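Local coordinates for beta-1,4-galactanase (PDB 1HJS), which hydrolyses the beta-1,4-galactosidic linkages of type I arabinogalactans as a family 53 glycoside hydrolase, at residues Ser11-Glu16 against Leu59-Ala64. Residues are numbered along the deposited sequence; the frame is centred on the assembly and turned at random.
Sequences SVVVEE and LDYNIA
Tyr-61 reaches from the first turn of helix 59-71 to the N-terminal end of helix 12-17, joining the (beta/alpha)8 TIM-barrel helix between strands 43-48 and 75-80 to a short extra helix after strand 4-8. The short segments run almost at right angles, 88°, with axes 11.4 Å apart, a distance largely bridged by the Tyr-61 side chain. With CG anti to the backbone N (chi1 176°), the ring extends away from its own helix and ends at the first-turn amides of the other. The tight part lies here: Val-13 meets the ring from the opposite direction, its CB 3.5 Å from Tyr-61 CE2, while Val-14 crosses Tyr-61 at about a right angle and sets CG2 3.6 Å from its OH. Both approach the ring obliquely. The buried hydroxyl also bonds to the carbonyl oxygen of Ser-10, just before the helix. Away from the ring the contact is loose; Ala-64 is exposed, and its CB stays 5.9 Å from Val-13 CG2. Further along helix 59-71, Ile-65 and Arg-68 take up the packing against Val-12 and Val-13. Two backbone amides converge on Tyr-61 OH: Val-13 N weakly, and Val-14 N more directly, 3.3 Å from OH at 143°.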
loop_
_atom_site.group_PDB
_atom_site.type_symbol
_atom_site.label_atom_id
_atom_site.label_comp_id
_atom_site.label_asym_id
_atom_site.label_seq_id
_atom_site.Cartn_x
_atom_site.Cartn_y
_atom_site.Cartn_z
ATOM N N SER A 11 -11.004 -4.200 -1.161
ATOM C CA SER A 11 -12.028 -5.176 -1.538
ATOM C C SER A 11 -13.345 -5.097 -0.767
ATOM O O SER A 11 -14.258 -5.874 -1.045
ATOM C CB SER A 11 -11.477 -6.584 -1.353
ATOM O OG SER A 11 -11.321 -6.854 0.030
ATOM N N VAL A 12 -13.449 -4.182 0.193
ATOM C CA VAL A 12 -14.664 -4.086 1.002
ATOM C C VAL A 12 -15.994 -4.165 0.241
ATOM O O VAL A 12 -16.822 -5.022 0.547
ATOM C CB VAL A 12 -14.654 -2.817 1.896
ATOM C CG1 VAL A 12 -14.564 -1.558 1.047
ATOM C CG2 VAL A 12 -15.915 -2.798 2.777
ATOM N N VAL A 13 -16.206 -3.292 -0.740
ATOM C CA VAL A 13 -17.460 -3.311 -1.492
ATOM C C VAL A 13 -17.592 -4.567 -2.354
ATOM O O VAL A 13 -18.687 -5.095 -2.536
ATOM C CB VAL A 13 -17.608 -2.040 -2.370
ATOM C CG1 VAL A 13 -18.711 -2.232 -3.408
ATOM C CG2 VAL A 13 -17.947 -0.850 -1.478
ATOM N N VAL A 14 -16.473 -5.048 -2.886
ATOM C CA VAL A 14 -16.510 -6.257 -3.698
ATOM C C VAL A 14 -17.040 -7.401 -2.833
ATOM O O VAL A 14 -17.877 -8.192 -3.270
ATOM C CB VAL A 14 -15.099 -6.622 -4.230
ATOM C CG1 VAL A 14 -15.118 -8.013 -4.861
ATOM C CG2 VAL A 14 -14.656 -5.599 -5.266
ATOM N N GLU A 15 -16.554 -7.474 -1.596
ATOM C CA GLU A 15 -16.979 -8.520 -0.671
ATOM C C GLU A 15 -18.411 -8.343 -0.178
ATOM O O GLU A 15 -19.152 -9.317 -0.064
ATOM C CB GLU A 15 -16.023 -8.588 0.521
ATOM C CG GLU A 15 -14.682 -9.226 0.189
ATOM C CD GLU A 15 -14.788 -10.722 -0.077
ATOM O OE1 GLU A 15 -15.615 -11.130 -0.919
ATOM O OE2 GLU A 15 -14.036 -11.492 0.559
ATOM N N GLU A 16 -18.804 -7.110 0.118
ATOM C CA GLU A 16 -20.165 -6.867 0.578
ATOM C C GLU A 16 -21.136 -7.267 -0.529
ATOM O O GLU A 16 -22.183 -7.854 -0.265
ATOM C CB GLU A 16 -20.349 -5.391 0.949
ATOM C CG GLU A 16 -19.440 -4.951 2.089
ATOM C CD GLU A 16 -19.554 -3.474 2.408
ATOM O OE1 GLU A 16 -19.904 -2.686 1.505
ATOM O OE2 GLU A 16 -19.267 -3.098 3.563
ATOM N N LEU A 59 -12.004 5.242 -9.766
ATOM C CA LEU A 59 -12.153 6.399 -8.887
ATOM C C LEU A 59 -13.500 6.509 -8.170
ATOM O O LEU A 59 -13.542 6.851 -6.986
ATOM C CB LEU A 59 -11.856 7.694 -9.654
ATOM C CG LEU A 59 -11.599 8.927 -8.778
ATOM C CD1 LEU A 59 -10.471 8.645 -7.786
ATOM C CD2 LEU A 59 -11.241 10.111 -9.661
ATOM N N ASP A 60 -14.595 6.226 -8.870
ATOM C CA ASP A 60 -15.913 6.303 -8.239
ATOM C C ASP A 60 -16.013 5.317 -7.085
ATOM O O ASP A 60 -16.545 5.634 -6.024
ATOM C CB ASP A 60 -17.025 6.003 -9.246
ATOM C CG ASP A 60 -17.251 7.140 -10.222
ATOM O OD1 ASP A 60 -16.970 8.302 -9.856
ATOM O OD2 ASP A 60 -17.723 6.870 -11.344
ATOM N N TYR A 61 -15.509 4.109 -7.314
ATOM C CA TYR A 61 -15.519 3.057 -6.305
ATOM C C TYR A 61 -14.763 3.543 -5.076
ATOM O O TYR A 61 -15.216 3.384 -3.944
ATOM C CB TYR A 61 -14.855 1.801 -6.883
ATOM C CG TYR A 61 -14.708 0.641 -5.921
ATOM C CD1 TYR A 61 -13.684 0.611 -4.975
ATOM C CD2 TYR A 61 -15.585 -0.443 -5.977
ATOM C CE1 TYR A 61 -13.535 -0.479 -4.106
ATOM C CE2 TYR A 61 -15.447 -1.531 -5.118
ATOM C CZ TYR A 61 -14.425 -1.546 -4.186
ATOM O OH TYR A 61 -14.307 -2.621 -3.329
ATOM N N ASN A 62 -13.610 4.158 -5.311
ATOM C CA ASN A 62 -12.775 4.667 -4.233
ATOM C C ASN A 62 -13.356 5.867 -3.496
ATOM O O ASN A 62 -13.174 6.006 -2.288
ATOM C CB ASN A 62 -11.393 5.000 -4.780
ATOM C CG ASN A 62 -10.490 3.792 -4.804
ATOM O OD1 ASN A 62 -9.988 3.367 -3.764
ATOM N ND2 ASN A 62 -10.296 3.214 -5.986
ATOM N N ILE A 63 -14.049 6.741 -4.215
ATOM C CA ILE A 63 -14.650 7.895 -3.561
ATOM C C ILE A 63 -15.769 7.405 -2.648
ATOM O O ILE A 63 -15.941 7.900 -1.536
ATOM C CB ILE A 63 -15.198 8.908 -4.601
ATOM C CG1 ILE A 63 -14.020 9.637 -5.257
ATOM C CG2 ILE A 63 -16.145 9.908 -3.927
ATOM C CD1 ILE A 63 -14.401 10.537 -6.411
ATOM N N ALA A 64 -16.514 6.406 -3.107
ATOM C CA ALA A 64 -17.608 5.865 -2.307
ATOM C C ALA A 64 -17.113 5.293 -0.974
ATOM O O ALA A 64 -17.668 5.608 0.083
ATOM C CB ALA A 64 -18.359 4.797 -3.092
#